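Local coordinates for trafficking protein particle complex subunit 3 (Naegleria fowleri, PDB 6AQ3), which probably acts as a core subunit of the TRAPP complex, which tethers transport vesicles, and carries a covalently bound palmitic acid, at residues M33-G36 against S37-Q41; K94-F97 against K98-G102; D122-P125 against L126-F129. All coordinates share one frame; numbering follows the deposited sequence.

Contact 1 of 3, residues M33-G36 against S37-Q41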
ATOM      1  N   MET C  33       3.506  -0.115   5.099  1.00 39.48           N
ATOM      2  CA  MET C  33       3.208   1.142   5.785  1.00 41.06           C
ATOM      3  C   MET C  33       1.953   1.816   5.235  1.00 43.59           C
ATOM      4  O   MET C  33       1.170   2.398   5.997  1.00 50.65           O
ATOM      5  CB  MET C  33       4.407   2.092   5.733  1.00 44.15           C
ATOM      6  CG  MET C  33       5.562   1.661   6.617  1.00 49.35           C
ATOM      7  SD  MET C  33       6.933   2.852   6.625  1.00 62.62           S
ATOM      8  CE  MET C  33       7.734   2.589   5.045  1.00 61.04           C
ATOM      9  N   THR C  34       1.744   1.759   3.921  1.00 38.01           N
ATOM     10  CA  THR C  34       0.526   2.319   3.356  1.00 41.29           C
ATOM     11  C   THR C  34      -0.697   1.580   3.887  1.00 38.77           C
ATOM     12  O   THR C  34      -1.669   2.202   4.322  1.00 40.10           O
ATOM     13  CB  THR C  34       0.571   2.253   1.830  1.00 48.04           C
ATOM     14  OG1 THR C  34       1.722   2.960   1.356  1.00 46.61           O
ATOM     15  CG2 THR C  34      -0.687   2.856   1.226  1.00 44.41           C
ATOM     16  N   TYR C  35      -0.659   0.243   3.852  1.00 40.59           N
ATOM     17  CA  TYR C  35      -1.736  -0.561   4.419  1.00 39.32           C
ATOM     18  C   TYR C  35      -1.909  -0.266   5.901  1.00 47.84           C
ATOM     19  O   TYR C  35      -3.040  -0.112   6.381  1.00 42.95           O
ATOM     20  CB  TYR C  35      -1.461  -2.056   4.189  1.00 37.98           C
ATOM     21  CG  TYR C  35      -2.569  -2.963   4.703  1.00 44.06           C
ATOM     22  CD1 TYR C  35      -3.838  -2.922   4.126  1.00 46.67           C
ATOM     23  CD2 TYR C  35      -2.357  -3.848   5.748  1.00 40.94           C
ATOM     24  CE1 TYR C  35      -4.861  -3.723   4.578  1.00 39.25           C
ATOM     25  CE2 TYR C  35      -3.386  -4.669   6.212  1.00 41.93           C
ATOM     26  CZ  TYR C  35      -4.642  -4.598   5.610  1.00 45.79           C
ATOM     27  OH  TYR C  35      -5.693  -5.386   6.040  1.00 41.65           O
ATOM     28  N   GLY C  36      -0.789  -0.125   6.625  1.00 51.26           N
ATOM     29  CA  GLY C  36      -0.864   0.201   8.045  1.00 40.92           C
ATOM     30  C   GLY C  36      -1.568   1.515   8.325  1.00 43.84           C
ATOM     31  O   GLY C  36      -2.338   1.618   9.286  1.00 42.13           O
ATOM     32  N   SER C  37      -1.335   2.531   7.478  1.00 42.51           N
ATOM     33  CA  SER C  37      -2.067   3.788   7.625  1.00 44.34           C
ATOM     34  C   SER C  37      -3.566   3.584   7.405  1.00 45.37           C
ATOM     35  O   SER C  37      -4.386   4.292   8.000  1.00 50.68           O
ATOM     36  CB  SER C  37      -1.547   4.840   6.642  1.00 47.42           C
ATOM     37  OG  SER C  37      -0.142   4.979   6.709  1.00 54.01           O
ATOM     38  N   LEU C  38      -3.937   2.673   6.504  1.00 45.89           N
ATOM     39  CA  LEU C  38      -5.349   2.378   6.276  1.00 46.46           C
ATOM     40  C   LEU C  38      -5.980   1.747   7.514  1.00 40.49           C
ATOM     41  O   LEU C  38      -7.023   2.211   7.989  1.00 42.97           O
ATOM     42  CB  LEU C  38      -5.506   1.470   5.050  1.00 40.91           C
ATOM     43  CG  LEU C  38      -6.893   0.846   4.798  1.00 47.62           C
ATOM     44  CD1 LEU C  38      -7.992   1.907   4.622  1.00 40.27           C
ATOM     45  CD2 LEU C  38      -6.839  -0.043   3.584  1.00 48.75           C
ATOM     46  N   VAL C  39      -5.361   0.689   8.056  1.00 36.44           N
ATOM     47  CA  VAL C  39      -5.922   0.032   9.243  1.00 36.80           C
ATOM     48  C   VAL C  39      -5.978   1.013  10.400  1.00 43.67           C
ATOM     49  O   VAL C  39      -6.984   1.094  11.116  1.00 46.68           O
ATOM     50  CB  VAL C  39      -5.108  -1.214   9.619  1.00 38.68           C
ATOM     51  CG1 VAL C  39      -5.724  -1.907  10.823  1.00 41.60           C
ATOM     52  CG2 VAL C  39      -4.966  -2.160   8.432  1.00 38.97           C
ATOM     53  N   THR C  40      -4.921   1.820  10.562  1.00 44.24           N
ATOM     54  CA  THR C  40      -4.883   2.817  11.628  1.00 42.66           C
ATOM     55  C   THR C  40      -6.030   3.803  11.494  1.00 49.61           C
ATOM     56  O   THR C  40      -6.709   4.111  12.476  1.00 50.63           O
ATOM     57  CB  THR C  40      -3.540   3.549  11.610  1.00 48.59           C
ATOM     58  OG1 THR C  40      -2.499   2.623  11.949  1.00 49.02           O
ATOM     59  CG2 THR C  40      -3.533   4.754  12.609  1.00 40.62           C
ATOM     60  N   GLN C  41      -6.290   4.276  10.276  1.00 49.46           N
ATOM     61  CA  GLN C  41      -7.414   5.177  10.074  1.00 51.17           C
ATOM     62  C   GLN C  41      -8.743   4.505  10.414  1.00 45.10           C
ATOM     63  O   GLN C  41      -9.611   5.116  11.044  1.00 45.19           O
ATOM     64  CB  GLN C  41      -7.394   5.693   8.632  1.00 54.08           C
ATOM     65  CG  GLN C  41      -8.648   6.455   8.224  1.00 60.46           C
ATOM     66  CD  GLN C  41      -8.821   7.761   8.955  1.00 67.65           C
ATOM     67  OE1 GLN C  41      -7.853   8.344   9.447  1.00 77.59           O
ATOM     68  NE2 GLN C  41     -10.066   8.245   9.017  1.00 63.52           N
TER
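Tyr35 and Val39, one turn apart on helix 25-42, make the main apolar contact. Methyl CG2 of Val39 stands over one face of the phenol ring as a CH-pi contact, 3.9 Å from the Tyr35 ring centroid and shifted toward the rim. The ring can be there because CG of Tyr35 lies anti to the backbone N (chi1 -178°), while Val39 turns CG2 back beside its own N. Leu38 CD2 meets Tyr35 CD1 obliquely at 4.2 Å.

The polar contacts illustrate how a helical carbonyl can take two donors. Met33 O accepts from Ser37 N at 2.9 Å and from Ser37 OG at 3.0 Å, the two arriving from opposite faces of the carbonyl plane. Gly36 O does likewise, with Thr40 N at 2.9 Å and Thr40 OG1, also at 2.9 Å, the hydroxyl standing 37° out of the plane.

Outside the segments, Tyr35 OH bonds to Tyr143 O, and Gln41 NE2 to Asp45 of the second subunit. By folding their hydroxyls back onto the helix, Ser37 and Thr40 satisfy them internally, while the ring and aliphatic groups face apolar neighbours such as Leu56 and Met59 of helix 49-75.

Contact 2 of 3, residues K94-F97 against K98-G102. With PLM (palmitic acid), chain N.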
ATOM      1  N   LYS C  94       2.017 -21.192  -2.656  1.00 68.24           N
ATOM      2  CA  LYS C  94       3.399 -21.324  -3.090  1.00 74.44           C
ATOM      3  C   LYS C  94       3.820 -20.308  -4.142  1.00 76.48           C
ATOM      4  O   LYS C  94       5.021 -20.052  -4.272  1.00 80.62           O
ATOM      5  CB  LYS C  94       3.655 -22.727  -3.656  1.00 74.63           C
ATOM      6  CG  LYS C  94       3.354 -23.861  -2.702  1.00 74.55           C
ATOM      7  CD  LYS C  94       4.231 -23.839  -1.472  1.00 72.87           C
ATOM      8  CE  LYS C  94       4.037 -25.132  -0.695  1.00 74.25           C
ATOM      9  NZ  LYS C  94       4.746 -25.135   0.598  1.00 79.82           N
ATOM     10  N   VAL C  95       2.892 -19.746  -4.917  1.00 71.36           N
ATOM     11  CA  VAL C  95       3.234 -18.809  -5.991  1.00 68.54           C
ATOM     12  C   VAL C  95       2.762 -17.389  -5.672  1.00 65.13           C
ATOM     13  O   VAL C  95       3.570 -16.464  -5.602  1.00 68.81           O
ATOM     14  CB  VAL C  95       2.698 -19.300  -7.356  1.00 71.48           C
ATOM     15  CG1 VAL C  95       3.085 -18.347  -8.493  1.00 67.24           C
ATOM     16  CG2 VAL C  95       3.242 -20.689  -7.666  1.00 54.96           C
ATOM     17  N   ALA C  96       1.456 -17.203  -5.466  1.00 63.55           N
ATOM     18  CA  ALA C  96       0.903 -15.867  -5.238  1.00 60.54           C
ATOM     19  C   ALA C  96       1.498 -15.208  -3.997  1.00 67.85           C
ATOM     20  O   ALA C  96       1.841 -14.018  -4.013  1.00 65.61           O
ATOM     21  CB  ALA C  96      -0.620 -15.935  -5.123  1.00 52.13           C
ATOM     22  N   PHE C  97       1.566 -15.950  -2.890  1.00 66.44           N
ATOM     23  CA  PHE C  97       2.074 -15.367  -1.656  1.00 62.00           C
ATOM     24  C   PHE C  97       3.513 -14.890  -1.820  1.00 66.91           C
ATOM     25  O   PHE C  97       3.879 -13.819  -1.318  1.00 65.22           O
ATOM     26  CB  PHE C  97       1.937 -16.386  -0.523  1.00 58.56           C
ATOM     27  CG  PHE C  97       0.678 -16.212   0.279  1.00 57.71           C
ATOM     28  CD1 PHE C  97      -0.560 -16.188  -0.354  1.00 59.69           C
ATOM     29  CD2 PHE C  97       0.719 -16.112   1.658  1.00 50.93           C
ATOM     30  CE1 PHE C  97      -1.737 -16.020   0.378  1.00 54.92           C
ATOM     31  CE2 PHE C  97      -0.458 -15.969   2.398  1.00 51.41           C
ATOM     32  CZ  PHE C  97      -1.685 -15.923   1.753  1.00 48.15           C
ATOM     33  N   LYS C  98       4.328 -15.636  -2.569  1.00 72.05           N
ATOM     34  CA  LYS C  98       5.697 -15.196  -2.812  1.00 73.87           C
ATOM     35  C   LYS C  98       5.722 -13.976  -3.723  1.00 67.63           C
ATOM     36  O   LYS C  98       6.437 -13.007  -3.455  1.00 70.74           O
ATOM     37  CB  LYS C  98       6.515 -16.331  -3.426  1.00 76.43           C
ATOM     38  CG  LYS C  98       6.825 -17.477  -2.468  1.00 86.18           C
ATOM     39  CD  LYS C  98       7.688 -18.544  -3.156  1.00 89.64           C
ATOM     40  CE  LYS C  98       8.229 -19.587  -2.178  1.00 90.26           C
ATOM     41  NZ  LYS C  98       7.198 -20.526  -1.668  1.00 88.97           N
ATOM     42  N   MET C  99       4.893 -13.984  -4.761  1.00 65.57           N
ATOM     43  CA  MET C  99       4.901 -12.923  -5.762  1.00 71.41           C
ATOM     44  C   MET C  99       4.418 -11.596  -5.180  1.00 71.66           C
ATOM     45  O   MET C  99       4.978 -10.537  -5.493  1.00 68.63           O
ATOM     46  CB  MET C  99       4.027 -13.359  -6.940  1.00 81.08           C
ATOM     47  CG  MET C  99       3.729 -12.316  -8.001  1.00 92.91           C
ATOM     48  SD  MET C  99       2.662 -13.004  -9.298  1.00 97.95           S
ATOM     49  CE  MET C  99       3.555 -14.500  -9.711  1.00 99.76           C
ATOM     50  N   PHE C 100       3.387 -11.627  -4.327  1.00 64.45           N
ATOM     51  CA  PHE C 100       2.762 -10.407  -3.833  1.00 66.59           C
ATOM     52  C   PHE C 100       3.264  -9.958  -2.462  1.00 66.20           C
ATOM     53  O   PHE C 100       3.406  -8.752  -2.230  1.00 59.47           O
ATOM     54  CB  PHE C 100       1.242 -10.590  -3.778  1.00 67.27           C
ATOM     55  CG  PHE C 100       0.620 -10.798  -5.132  1.00 76.24           C
ATOM     56  CD1 PHE C 100       0.713  -9.817  -6.111  1.00 77.48           C
ATOM     57  CD2 PHE C 100      -0.055 -11.971  -5.429  1.00 78.81           C
ATOM     58  CE1 PHE C 100       0.145 -10.000  -7.359  1.00 78.24           C
ATOM     59  CE2 PHE C 100      -0.625 -12.165  -6.682  1.00 80.34           C
ATOM     60  CZ  PHE C 100      -0.528 -11.178  -7.645  1.00 80.58           C
ATOM     61  N   LEU C 101       3.571 -10.887  -1.555  1.00 61.69           N
ATOM     62  CA  LEU C 101       3.981 -10.516  -0.208  1.00 59.96           C
ATOM     63  C   LEU C 101       5.365 -11.007   0.171  1.00 60.06           C
ATOM     64  O   LEU C 101       5.870 -10.615   1.228  1.00 61.47           O
ATOM     65  CB  LEU C 101       2.982 -11.052   0.829  1.00 61.75           C
ATOM     66  CG  LEU C 101       1.546 -10.541   0.824  1.00 65.44           C
ATOM     67  CD1 LEU C 101       0.733 -11.444   1.707  1.00 68.71           C
ATOM     68  CD2 LEU C 101       1.457  -9.091   1.315  1.00 59.82           C
ATOM     69  N   GLY C 102       6.012 -11.805  -0.674  1.00 59.72           N
ATOM     70  CA  GLY C 102       7.260 -12.427  -0.301  1.00 59.69           C
ATOM     71  C   GLY C 102       7.122 -13.478   0.774  1.00 65.54           C
ATOM     72  O   GLY C 102       8.112 -13.833   1.412  1.00 73.46           O
TER
HETATM   73  C1  PLM N 201      -6.390 -20.769 -10.358  1.00 58.48           C
HETATM   74  O2  PLM N 201      -7.191 -21.349  -9.570  1.00 65.25           O
HETATM   75  C2  PLM N 201      -5.238 -19.755  -9.823  1.00 63.08           C
HETATM   76  C3  PLM N 201      -5.333 -19.240  -8.371  1.00 70.22           C
HETATM   77  C4  PLM N 201      -5.584 -17.724  -8.249  1.00 73.94           C
HETATM   78  C5  PLM N 201      -4.473 -16.924  -7.519  1.00 73.53           C
HETATM   79  C6  PLM N 201      -4.993 -15.666  -6.779  1.00 75.52           C
HETATM   80  C7  PLM N 201      -3.901 -14.786  -6.122  1.00 74.48           C
HETATM   81  C8  PLM N 201      -4.154 -14.464  -4.627  1.00 69.29           C
HETATM   82  C9  PLM N 201      -3.200 -13.387  -4.056  1.00 69.48           C
HETATM   83  CA  PLM N 201      -2.976 -13.460  -2.514  1.00 69.24           C
HETATM   84  CB  PLM N 201      -2.070 -12.338  -1.950  1.00 64.03           C
HETATM   85  CC  PLM N 201      -2.848 -11.155  -1.319  1.00 65.89           C
HETATM   86  CD  PLM N 201      -2.061  -9.826  -1.310  1.00 67.31           C
HETATM   87  CE  PLM N 201      -2.510  -8.807  -0.232  1.00 66.57           C
HETATM   88  CF  PLM N 201      -2.076  -7.356  -0.552  1.00 64.39           C
HETATM   89  CG  PLM N 201      -2.098  -6.404   0.657  1.00 63.23           C
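The last turns of helix 85-101 form part of the wall of the palmitate channel, and Ala96, Phe97 and Phe100 come closest to the lipid. Ala96 CB touches palmitate atom C7 at 3.6 Å, near the middle of the chain. One turn on, Phe100 CD2 approaches palmitate C9 at 3.7 Å, the acyl chain passing obliquely to the ring. The Phe100 ring also packs on the small residue beneath it, its CD2 being 4.0 Å from Ala96 CB; CG of Phe100 sits beside its own backbone N (chi1 -64°), which tips the ring back over the preceding turn. Phe97 offers CE1 to palmitate atom CA at 4.1 Å, and the same ring meets Phe121 edge-to-face.

In the TRAPP-component fold this helix packs on the long helix 49-75, where Phe71 meets Val95, Ala96 and Met99. On that side Val95 and Met99 lie side by side: the thioether bends at its last torsion (chi3 -51°), bringing CE of Met99 to 4.1 Å from CG1 of Val95. CG of Met99 covers one face of the neighbouring Phe100 ring, above its centre. Met99 and Phe100 also pack on Ile26 of the second subunit.

Lys98 runs back along the exposed side, its NZ making a weak hydrogen bond of 3.4 Å to Lys94 O. Lys94 NZ is bonded to Asn106 OD1 and to Ala105 O, and lies 5.7 Å from Lys98 NZ. Backbone bonds Met99 N to Val95 O, Phe100 N to Ala96 O and Leu101 N to Phe97 O continue to the helix end, where Gly102 turns the chain away with a positive phi of 68° and Phe97 shares a further backbone hydrogen bond with Ile103.

Contact 3 of 3, residues D122-P125 against L126-F129. With EDO (1,2-ethanediol), chain H.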
ATOM      1  N   ASP C 122       4.120 -18.470   9.112  1.00 52.59           N
ATOM      2  CA  ASP C 122       4.619 -17.904  10.362  1.00 57.40           C
ATOM      3  C   ASP C 122       5.074 -16.446  10.264  1.00 62.07           C
ATOM      4  O   ASP C 122       5.210 -15.800  11.309  1.00 66.52           O
ATOM      5  CB  ASP C 122       5.725 -18.787  10.974  1.00 59.65           C
ATOM      6  CG  ASP C 122       6.953 -18.943  10.096  1.00 63.85           C
ATOM      7  OD1 ASP C 122       6.937 -18.478   8.934  1.00 68.71           O
ATOM      8  OD2 ASP C 122       7.945 -19.547  10.597  1.00 66.34           O
ATOM      9  N   GLU C 123       5.332 -15.910   9.067  1.00 59.12           N
ATOM     10  CA  GLU C 123       5.791 -14.526   8.930  1.00 54.66           C
ATOM     11  C   GLU C 123       4.895 -13.755   7.970  1.00 53.89           C
ATOM     12  O   GLU C 123       4.364 -14.312   7.011  1.00 61.02           O
ATOM     13  CB  GLU C 123       7.241 -14.451   8.432  1.00 56.24           C
ATOM     14  N   ASN C 124       4.727 -12.464   8.236  1.00 50.25           N
ATOM     15  CA  ASN C 124       3.885 -11.618   7.402  1.00 49.40           C
ATOM     16  C   ASN C 124       4.384 -10.176   7.400  1.00 52.07           C
ATOM     17  O   ASN C 124       4.215  -9.459   8.400  1.00 51.76           O
ATOM     18  CB  ASN C 124       2.428 -11.662   7.881  1.00 52.59           C
ATOM     19  CG  ASN C 124       1.494 -10.831   7.000  1.00 56.59           C
ATOM     20  OD1 ASN C 124       1.931 -10.130   6.086  1.00 57.52           O
ATOM     21  ND2 ASN C 124       0.205 -10.894   7.289  1.00 61.26           N
ATOM     22  N   PRO C 125       4.922  -9.688   6.277  1.00 55.76           N
ATOM     23  CA  PRO C 125       5.493  -8.329   6.273  1.00 58.16           C
ATOM     24  C   PRO C 125       4.505  -7.230   6.606  1.00 54.42           C
ATOM     25  O   PRO C 125       4.929  -6.184   7.117  1.00 58.90           O
ATOM     26  CB  PRO C 125       6.030  -8.175   4.842  1.00 57.90           C
ATOM     27  CG  PRO C 125       5.215  -9.126   4.028  1.00 63.86           C
ATOM     28  CD  PRO C 125       4.992 -10.315   4.948  1.00 62.45           C
ATOM     29  N   LEU C 126       3.203  -7.427   6.370  1.00 49.01           N
ATOM     30  CA  LEU C 126       2.247  -6.399   6.772  1.00 38.98           C
ATOM     31  C   LEU C 126       2.230  -6.220   8.280  1.00 46.87           C
ATOM     32  O   LEU C 126       1.852  -5.153   8.772  1.00 56.81           O
ATOM     33  CB  LEU C 126       0.838  -6.730   6.289  1.00 46.31           C
ATOM     34  CG  LEU C 126       0.607  -7.033   4.816  1.00 48.22           C
ATOM     35  CD1 LEU C 126      -0.893  -7.241   4.643  1.00 52.16           C
ATOM     36  CD2 LEU C 126       1.173  -5.945   3.882  1.00 46.98           C
ATOM     37  N   ASN C 127       2.603  -7.258   9.031  1.00 56.36           N
ATOM     38  CA  ASN C 127       2.565  -7.226  10.493  1.00 63.86           C
ATOM     39  C   ASN C 127       3.765  -6.538  11.136  1.00 65.35           C
ATOM     40  O   ASN C 127       3.760  -6.368  12.357  1.00 59.83           O
ATOM     41  CB  ASN C 127       2.463  -8.651  11.056  1.00 63.34           C
ATOM     42  CG  ASN C 127       1.075  -9.219  10.946  1.00 61.97           C
ATOM     43  OD1 ASN C 127       0.156  -8.548  10.487  1.00 59.86           O
ATOM     44  ND2 ASN C 127       0.908 -10.463  11.377  1.00 66.14           N
ATOM     45  N   ASP C 128       4.795  -6.193  10.364  1.00 71.21           N
ATOM     46  CA  ASP C 128       6.052  -5.687  10.920  1.00 78.51           C
ATOM     47  C   ASP C 128       5.856  -4.452  11.796  1.00 71.06           C
ATOM     48  O   ASP C 128       5.222  -3.473  11.394  1.00 65.59           O
ATOM     49  CB  ASP C 128       7.023  -5.379   9.782  1.00 86.90           C
ATOM     50  CG  ASP C 128       7.608  -6.637   9.166  1.00 91.93           C
ATOM     51  OD1 ASP C 128       7.219  -7.746   9.600  1.00 89.76           O
ATOM     52  OD2 ASP C 128       8.427  -6.518   8.231  1.00 93.92           O
ATOM     53  N   PHE C 129       6.411  -4.511  13.006  1.00 67.28           N
ATOM     54  CA  PHE C 129       6.413  -3.403  13.957  1.00 72.24           C
ATOM     55  C   PHE C 129       5.001  -3.022  14.412  1.00 70.21           C
ATOM     56  O   PHE C 129       4.789  -1.933  14.959  1.00 75.62           O
ATOM     57  CB  PHE C 129       7.133  -2.188  13.361  1.00 81.68           C
ATOM     58  CG  PHE C 129       8.562  -2.465  12.955  1.00 97.95           C
ATOM     59  CD1 PHE C 129       9.368  -3.318  13.701  1.00101.81           C
ATOM     60  CD2 PHE C 129       9.090  -1.891  11.806  1.00105.50           C
ATOM     61  CE1 PHE C 129      10.677  -3.582  13.322  1.00106.76           C
ATOM     62  CE2 PHE C 129      10.407  -2.146  11.422  1.00112.57           C
ATOM     63  CZ  PHE C 129      11.199  -2.996  12.182  1.00111.48           C
TER
HETATM   64  C1  EDO H 202       3.494  -0.950  10.395  1.00 79.21           C
HETATM   65  O1  EDO H 202       2.945   0.300   9.969  1.00 82.34           O
HETATM   66  C2  EDO H 202       3.917  -1.772   9.184  1.00 81.68           C
HETATM   67  O2  EDO H 202       5.328  -1.620   8.972  1.00 85.52           O
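The carboxamides of Asn124 and Asn127 are the flat groups here, their planes 35° apart and their side chains crossing at about a right angle. They lie near each other without bonding, ND2 of Asn124 being 4.0 Å from Asn127 OD1 and weakly hydrogen-bonded instead to Ser144 OG. Above the plane of the Asn124 amide sits the backbone N of Leu126, which donates to Asn124 OD1 at 3.0 Å from a position 52° out of that plane.

This side-chain bond across Pro125 defines an Asx turn, made possible by Asn124 extending its amide anti to the backbone N (chi1 -178°). Two beta turns overlap it, the first, from the same Asn124, with 3-10 (type III) angles, the second close to type I: Asn127 N bonds to Asn124 O at 2.8 Å, and Asp128 N to Pro125 O at 3.2 Å. The carboxylate of Asp128 folds back too, its CG 3.4 Å from Pro125 O. Asp128 O takes a weak hydrogen bond from an ethanediol, which also binds Arg66 of the second subunit.

The turn joins strand 116-121 to helix 134-138. Pro125 and Leu126 rest on Ser28 and Tyr35 of helix 25-42, respectively, while Asn127 packs against Tyr143 and Ser144.

Contact 3 bridges the other two. Its centre is about 14 Å from those of contacts 1 and 2, which are about 21 Å apart and come no nearer than about 8 Å between atoms. Leu126 does most of the joining: its CD1 packs on CD2 of Tyr35 at 3.9 Å, and its CD2 on CD2 of Leu101 at 4.1 Å. Pro125 adds a second touch, CG to Leu101 O at 3.2 Å. The palmitate that runs along contact 2 ends near Leu126, about 4 Å from its side chain, whereas Thr34 in contact 1 touches a different bound palmitate. All three reach the second subunit, contact 3 through Phe129 on Arg66.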